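Local coordinates for putative GH105 family protein (Salmonella enterica subsp. enterica serovar Paratyphi A, PDB 3QWT) that is of unknown function but, as a possible member of family GH105, probably hydrolyses unsaturated glucuronyl or galacturonyl oligosaccharides, at residues Thr106-Thr111 and Ile156-Glu161; Pro146-Gly151 and Asn162-Trp167. All coordinates share one frame; numbering follows the deposited sequence.

Contact 1 of 2, residues Thr106-Thr111 and Ile156-Glu161; sequences TKNVNT and ITLAEE
The side-chain amide of Asn-108 lies against the backbone and side chain of Leu-158, the two side chains crossing obliquely. Its ND2 sits 3.4 Å from CG of Leu-158 and touches CD2 as well, so that the isobutyl group packs on the nitrogen end of the amide. With CG between the backbone N and carbonyl carbon (chi1 58°), the Asn-108 amide is set against the start of the Leu-158 backbone, its CG 3.6 Å from N of Leu-158. The oxygen end serves its own loop: OD1 of Asn-108 accepts from N of Thr-111 at 2.9 Å, with the donor 39° above the carbonyl plane, and more weakly from N of Asn-110. This Asx motif shapes the turn that leads into helix 114-125, one of the helices of the alpha/alpha toroid. Beside it, CG2 of Thr-111 approaches CG of Leu-158 at 4.0 Å, while OG1 of the same threonine is hydrogen-bonded to O of Thr-106. CD2 of Leu-158 also meets OG1 of Thr-106, 3.6 Å away, a hydroxyl whose polar partner is Arg-55. One direct hydrogen bond joins the two loops: N of Val-109 to O of Ile-156, 2.9 Å, with the donor nearly on the C=O axis. Farther along, ND2 of Asn-110 lies 3.3 Å from OG1 of Thr-157 at an angle too poor for a bond; instead it donates to a water and to a glycerol that probably came from the crystallisation liquor, and the water, 2.7 Å from N of Leu-158, accepts from that backbone nitrogen too.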
loop_
_atom_site.group_PDB
_atom_site.type_symbol
_atom_site.label_atom_id
_atom_site.label_comp_id
_atom_site.label_asym_id
_atom_site.label_seq_id
_atom_site.Cartn_x
_atom_site.Cartn_y
_atom_site.Cartn_z
ATOM N N THR A 106 9.492 -43.027 -7.855
ATOM C CA THR A 106 8.673 -42.837 -6.664
ATOM C C THR A 106 9.181 -41.672 -5.810
ATOM O O THR A 106 10.349 -41.322 -5.883
ATOM C CB THR A 106 8.584 -44.127 -5.807
ATOM O OG1 THR A 106 9.898 -44.626 -5.570
ATOM C CG2 THR A 106 7.759 -45.206 -6.538
ATOM N N LYS A 107 8.290 -41.086 -5.012
ATOM C CA LYS A 107 8.594 -39.874 -4.257
ATOM C C LYS A 107 9.144 -40.143 -2.858
ATOM O O LYS A 107 8.601 -40.948 -2.105
ATOM C CB LYS A 107 7.354 -38.980 -4.156
ATOM C CG LYS A 107 6.821 -38.479 -5.507
ATOM C CD LYS A 107 5.757 -37.387 -5.309
ATOM C CE LYS A 107 5.118 -36.976 -6.633
ATOM N NZ LYS A 107 4.237 -38.065 -7.174
ATOM N N ASN A 108 10.218 -39.441 -2.522
ATOM C CA ASN A 108 10.823 -39.516 -1.198
ATOM C C ASN A 108 11.811 -38.370 -1.003
ATOM O O ASN A 108 12.047 -37.586 -1.927
ATOM C CB ASN A 108 11.519 -40.863 -0.992
ATOM C CG ASN A 108 12.590 -41.130 -2.030
ATOM O OD1 ASN A 108 13.582 -40.396 -2.125
ATOM N ND2 ASN A 108 12.401 -42.193 -2.815
ATOM N N VAL A 109 12.407 -38.289 0.185
ATOM C CA VAL A 109 13.271 -37.160 0.527
ATOM C C VAL A 109 14.359 -36.969 -0.525
ATOM O O VAL A 109 14.712 -35.842 -0.854
ATOM C CB VAL A 109 13.877 -37.293 1.947
ATOM C CG1 VAL A 109 14.908 -38.429 2.017
ATOM C CG2 VAL A 109 14.516 -35.983 2.378
ATOM N N ASN A 110 14.862 -38.078 -1.067
ATOM C CA ASN A 110 15.991 -38.048 -2.015
ATOM C C ASN A 110 15.655 -37.820 -3.486
ATOM O O ASN A 110 16.316 -37.034 -4.171
ATOM C CB ASN A 110 16.842 -39.304 -1.880
ATOM C CG ASN A 110 17.580 -39.356 -0.542
ATOM O OD1 ASN A 110 17.947 -38.320 0.006
ATOM N ND2 ASN A 110 17.791 -40.563 -0.017
ATOM N N THR A 111 14.637 -38.503 -3.982
ATOM C CA THR A 111 14.258 -38.314 -5.381
ATOM C C THR A 111 13.711 -36.887 -5.647
ATOM O O THR A 111 13.511 -36.483 -6.797
ATOM C CB THR A 111 13.253 -39.385 -5.818
ATOM O OG1 THR A 111 12.091 -39.322 -4.980
ATOM C CG2 THR A 111 13.889 -40.798 -5.728
ATOM N N ILE A 156 12.408 -40.139 4.772
ATOM C CA ILE A 156 12.006 -41.342 4.065
ATOM C C ILE A 156 12.690 -41.462 2.703
ATOM O O ILE A 156 12.776 -40.513 1.930
ATOM C CB ILE A 156 10.476 -41.471 3.907
ATOM C CG1 ILE A 156 10.125 -42.822 3.271
ATOM C CG2 ILE A 156 9.933 -40.360 3.048
ATOM C CD1 ILE A 156 8.636 -43.043 3.113
ATOM N N THR A 157 13.136 -42.671 2.414
ATOM C CA THR A 157 14.068 -42.927 1.335
ATOM C C THR A 157 13.495 -43.916 0.304
ATOM O O THR A 157 12.399 -44.442 0.496
ATOM C CB THR A 157 15.362 -43.425 1.993
ATOM O OG1 THR A 157 16.174 -42.288 2.311
ATOM C CG2 THR A 157 16.120 -44.418 1.153
ATOM N N LEU A 158 14.202 -44.140 -0.803
ATOM C CA LEU A 158 13.789 -45.168 -1.759
ATOM C C LEU A 158 13.711 -46.514 -1.049
ATOM O O LEU A 158 12.838 -47.339 -1.346
ATOM C CB LEU A 158 14.784 -45.275 -2.920
ATOM C CG LEU A 158 14.629 -44.357 -4.136
ATOM C CD1 LEU A 158 15.911 -44.335 -4.949
ATOM C CD2 LEU A 158 13.460 -44.801 -5.018
ATOM N N ALA A 159 14.628 -46.709 -0.099
ATOM C CA ALA A 159 14.889 -48.019 0.500
ATOM C C ALA A 159 14.313 -48.271 1.901
ATOM O O ALA A 159 14.059 -49.417 2.270
ATOM C CB ALA A 159 16.383 -48.287 0.512
ATOM N N GLU A 160 14.124 -47.215 2.681
ATOM C CA GLU A 160 13.689 -47.367 4.067
ATOM C C GLU A 160 12.661 -46.318 4.452
ATOM O O GLU A 160 12.739 -45.167 4.004
ATOM C CB GLU A 160 14.882 -47.212 5.008
ATOM C CG GLU A 160 16.059 -48.139 4.704
ATOM C CD GLU A 160 17.143 -48.081 5.794
ATOM O OE1 GLU A 160 16.860 -48.520 6.939
ATOM O OE2 GLU A 160 18.266 -47.595 5.503
ATOM N N GLU A 161 11.712 -46.706 5.302
ATOM C CA GLU A 161 10.821 -45.735 5.916
ATOM C C GLU A 161 11.592 -44.746 6.792
ATOM O O GLU A 161 11.413 -43.517 6.666
ATOM C CB GLU A 161 9.735 -46.421 6.736
ATOM C CG GLU A 161 8.597 -46.959 5.903
ATOM C CD GLU A 161 7.412 -47.387 6.749
ATOM O OE1 GLU A 161 7.318 -46.938 7.916
ATOM O OE2 GLU A 161 6.576 -48.173 6.243
HETATM O O HOH W 1 16.580 -43.169 -1.547
#

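Contact 2 of 2, residues Pro146-Gly151 and Asn162-Trp167; sequences PRTDHG and NHQQMW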
loop_
_atom_site.group_PDB
_atom_site.type_symbol
_atom_site.label_atom_id
_atom_site.label_comp_id
_atom_site.label_asym_id
_atom_site.label_seq_id
_atom_site.Cartn_x
_atom_site.Cartn_y
_atom_site.Cartn_z
ATOM N N PRO A 146 5.634 -38.324 4.692
ATOM C CA PRO A 146 5.513 -38.723 6.094
ATOM C C PRO A 146 6.122 -37.647 7.024
ATOM O O PRO A 146 7.192 -37.121 6.712
ATOM C CB PRO A 146 6.353 -40.010 6.166
ATOM C CG PRO A 146 6.439 -40.517 4.810
ATOM C CD PRO A 146 6.335 -39.332 3.881
ATOM N N ARG A 147 5.461 -37.325 8.135
ATOM C CA ARG A 147 6.064 -36.413 9.136
ATOM C C ARG A 147 6.324 -37.119 10.458
ATOM O O ARG A 147 5.580 -38.020 10.840
ATOM C CB ARG A 147 5.181 -35.190 9.414
ATOM C CG ARG A 147 4.860 -34.328 8.199
ATOM C CD ARG A 147 6.087 -33.617 7.660
ATOM N NE ARG A 147 5.736 -32.340 7.040
ATOM C CZ ARG A 147 5.534 -32.161 5.736
ATOM N NH1 ARG A 147 5.640 -33.176 4.896
ATOM N NH2 ARG A 147 5.212 -30.965 5.267
ATOM N N THR A 148 7.363 -36.688 11.163
ATOM C CA THR A 148 7.620 -37.163 12.505
ATOM C C THR A 148 6.782 -36.344 13.466
ATOM O O THR A 148 6.035 -35.468 13.035
ATOM C CB THR A 148 9.094 -36.972 12.887
ATOM O OG1 THR A 148 9.367 -35.581 13.097
ATOM C CG2 THR A 148 10.016 -37.516 11.802
ATOM N N ASP A 149 6.906 -36.646 14.762
ATOM C CA ASP A 149 6.463 -35.770 15.832
ATOM C C ASP A 149 6.803 -34.330 15.476
ATOM O O ASP A 149 7.838 -34.063 14.851
ATOM C CB ASP A 149 7.211 -36.109 17.136
ATOM C CG ASP A 149 6.801 -37.453 17.735
ATOM O OD1 ASP A 149 6.088 -38.237 17.066
ATOM O OD2 ASP A 149 7.210 -37.724 18.882
ATOM N N HIS A 150 5.942 -33.409 15.897
ATOM C CA HIS A 150 6.189 -31.982 15.738
ATOM C C HIS A 150 6.342 -31.629 14.269
ATOM O O HIS A 150 6.995 -30.653 13.922
ATOM C CB HIS A 150 7.431 -31.566 16.538
ATOM C CG HIS A 150 7.274 -31.747 18.011
ATOM N ND1 HIS A 150 6.343 -31.043 18.749
ATOM C CD2 HIS A 150 7.919 -32.554 18.891
ATOM C CE1 HIS A 150 6.422 -31.408 20.018
ATOM N NE2 HIS A 150 7.376 -32.317 20.134
ATOM N N GLY A 151 5.742 -32.452 13.415
ATOM C CA GLY A 151 5.659 -32.158 12.003
ATOM C C GLY A 151 7.013 -32.017 11.352
ATOM O O GLY A 151 7.159 -31.316 10.355
ATOM N N ASN A 162 12.445 -45.287 7.667
ATOM C CA ASN A 162 13.133 -44.493 8.677
ATOM C C ASN A 162 12.132 -43.779 9.570
ATOM O O ASN A 162 12.225 -42.574 9.821
ATOM C CB ASN A 162 14.093 -43.504 8.033
ATOM C CG ASN A 162 15.208 -44.195 7.290
ATOM O OD1 ASN A 162 15.787 -45.160 7.784
ATOM N ND2 ASN A 162 15.503 -43.722 6.087
ATOM N N HIS A 163 11.164 -44.545 10.049
ATOM C CA HIS A 163 10.141 -44.015 10.925
ATOM C C HIS A 163 10.732 -43.061 11.964
ATOM O O HIS A 163 11.777 -43.335 12.570
ATOM C CB HIS A 163 9.399 -45.159 11.609
ATOM C CG HIS A 163 8.113 -44.739 12.236
ATOM N ND1 HIS A 163 7.071 -44.208 11.504
ATOM C CD2 HIS A 163 7.704 -44.745 13.526
ATOM C CE1 HIS A 163 6.073 -43.914 12.317
ATOM N NE2 HIS A 163 6.433 -44.229 13.550
ATOM N N GLN A 164 10.068 -41.922 12.139
ATOM C CA GLN A 164 10.405 -40.979 13.210
ATOM C C GLN A 164 11.804 -40.353 13.148
ATOM O O GLN A 164 12.208 -39.688 14.096
ATOM C CB GLN A 164 10.218 -41.647 14.576
ATOM C CG GLN A 164 8.774 -41.922 14.937
ATOM C CD GLN A 164 8.027 -40.666 15.345
ATOM O OE1 GLN A 164 8.201 -39.598 14.756
ATOM N NE2 GLN A 164 7.199 -40.787 16.368
ATOM N N GLN A 165 12.538 -40.559 12.056
ATOM C CA GLN A 165 13.907 -40.032 11.948
ATOM C C GLN A 165 13.986 -38.734 11.149
ATOM O O GLN A 165 13.251 -38.553 10.154
ATOM C CB GLN A 165 14.845 -41.044 11.278
ATOM C CG GLN A 165 15.029 -42.360 11.994
ATOM C CD GLN A 165 15.999 -43.269 11.236
ATOM O OE1 GLN A 165 16.855 -42.784 10.496
ATOM N NE2 GLN A 165 15.863 -44.580 11.412
HETATM N N MSE A 166 14.898 -37.857 11.584
HETATM C CA MSE A 166 15.256 -36.627 10.867
HETATM C C MSE A 166 16.768 -36.626 10.602
HETATM O O MSE A 166 17.559 -36.922 11.501
HETATM C CB MSE A 166 14.858 -35.391 11.678
HETATM C CG MSE A 166 13.350 -35.207 11.850
HETATM SE SE MSE A 166 12.771 -33.629 12.887
HETATM C CE MSE A 166 13.352 -32.166 11.698
ATOM N N TRP A 167 17.175 -36.316 9.374
ATOM C CA TRP A 167 18.608 -36.302 9.044
ATOM C C TRP A 167 19.060 -34.940 8.538
ATOM O O TRP A 167 18.260 -34.191 7.965
ATOM C CB TRP A 167 18.933 -37.321 7.939
ATOM C CG TRP A 167 18.607 -38.747 8.236
ATOM C CD1 TRP A 167 17.799 -39.220 9.220
ATOM C CD2 TRP A 167 19.089 -39.893 7.525
ATOM N NE1 TRP A 167 17.742 -40.592 9.164
ATOM C CE2 TRP A 167 18.520 -41.029 8.128
ATOM C CE3 TRP A 167 19.945 -40.064 6.435
ATOM C CZ2 TRP A 167 18.788 -42.331 7.686
ATOM C CZ3 TRP A 167 20.203 -41.356 5.986
ATOM C CH2 TRP A 167 19.629 -42.473 6.619
#
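Gln-164 reaches across to Thr-148 and Asp-149 from a type II beta turn, Asn-162 to Gln-165, that leads into the short strand 165-167 of a two-stranded antiparallel sheet. The turn is closed by the backbone bond from N of Gln-165 to O of Asn-162. From the third position of the turn, the Gln-164 side chain bends at chi2 (-75°), which turns CD out of an extended course, and its amide uses both ends. OE1 accepts from N of Asp-149 at 3.2 Å, the donor lying in the amide plane on a lone pair. NE2 donates to OD1 of Asp-149 at 2.9 Å in a nearly straight bond. This second bond leaves in the plane of the amide but meets the carboxylate from above its plane, 51° out of it; the two flat groups are turned 75° against each other. Together the two bonds fix the rotation of the glutamine amide, with the backbone and the side chain of one residue as its partners.

Thr-148 packs beside this pair. Its CB touches OE1 of Gln-164, and its methyl CG2 lies over the glutamine backbone, 3.6 Å from C of Gln-164. OG1 stands between the threonine's own N and carbonyl carbon, from where it donates to O of Asp-149. The selenomethionine side chain of Met-166 crosses that of Thr-148 at about a right angle and continues onto helix 188-205, where it packs on Gln-197 and Leu-200. On the strand itself, NE1 of Trp-167 donates to OE1 of Gln-165, while the indole stacks with His-155. Where Met-166 meets Thr-148, SE lies 3.9 Å from OG1.

How the contacts relate
The centres of contacts 1 and 2 are 13 Å apart, on the same side of the chain's centre. Along the sequence their segments alternate: 106-111, 146-151, 156-161, 162-167. The last three belong to the one excursion between helix 131-143 and helix 170-184, in which residues 156-161 run directly into 162-167. Contact 1 ties this excursion to the loop between helices 86-102 and 114-125, whereas contact 2 closes it on itself at the turn and strand 165-167, which pairs with 216-218. They meet where CD1 of Ile-156 packs on CG of Pro-146, 3.8 Å away. Two interhelical loops of the toroid are thereby joined on one side of the fold, where residues of two other subunits also pack against them.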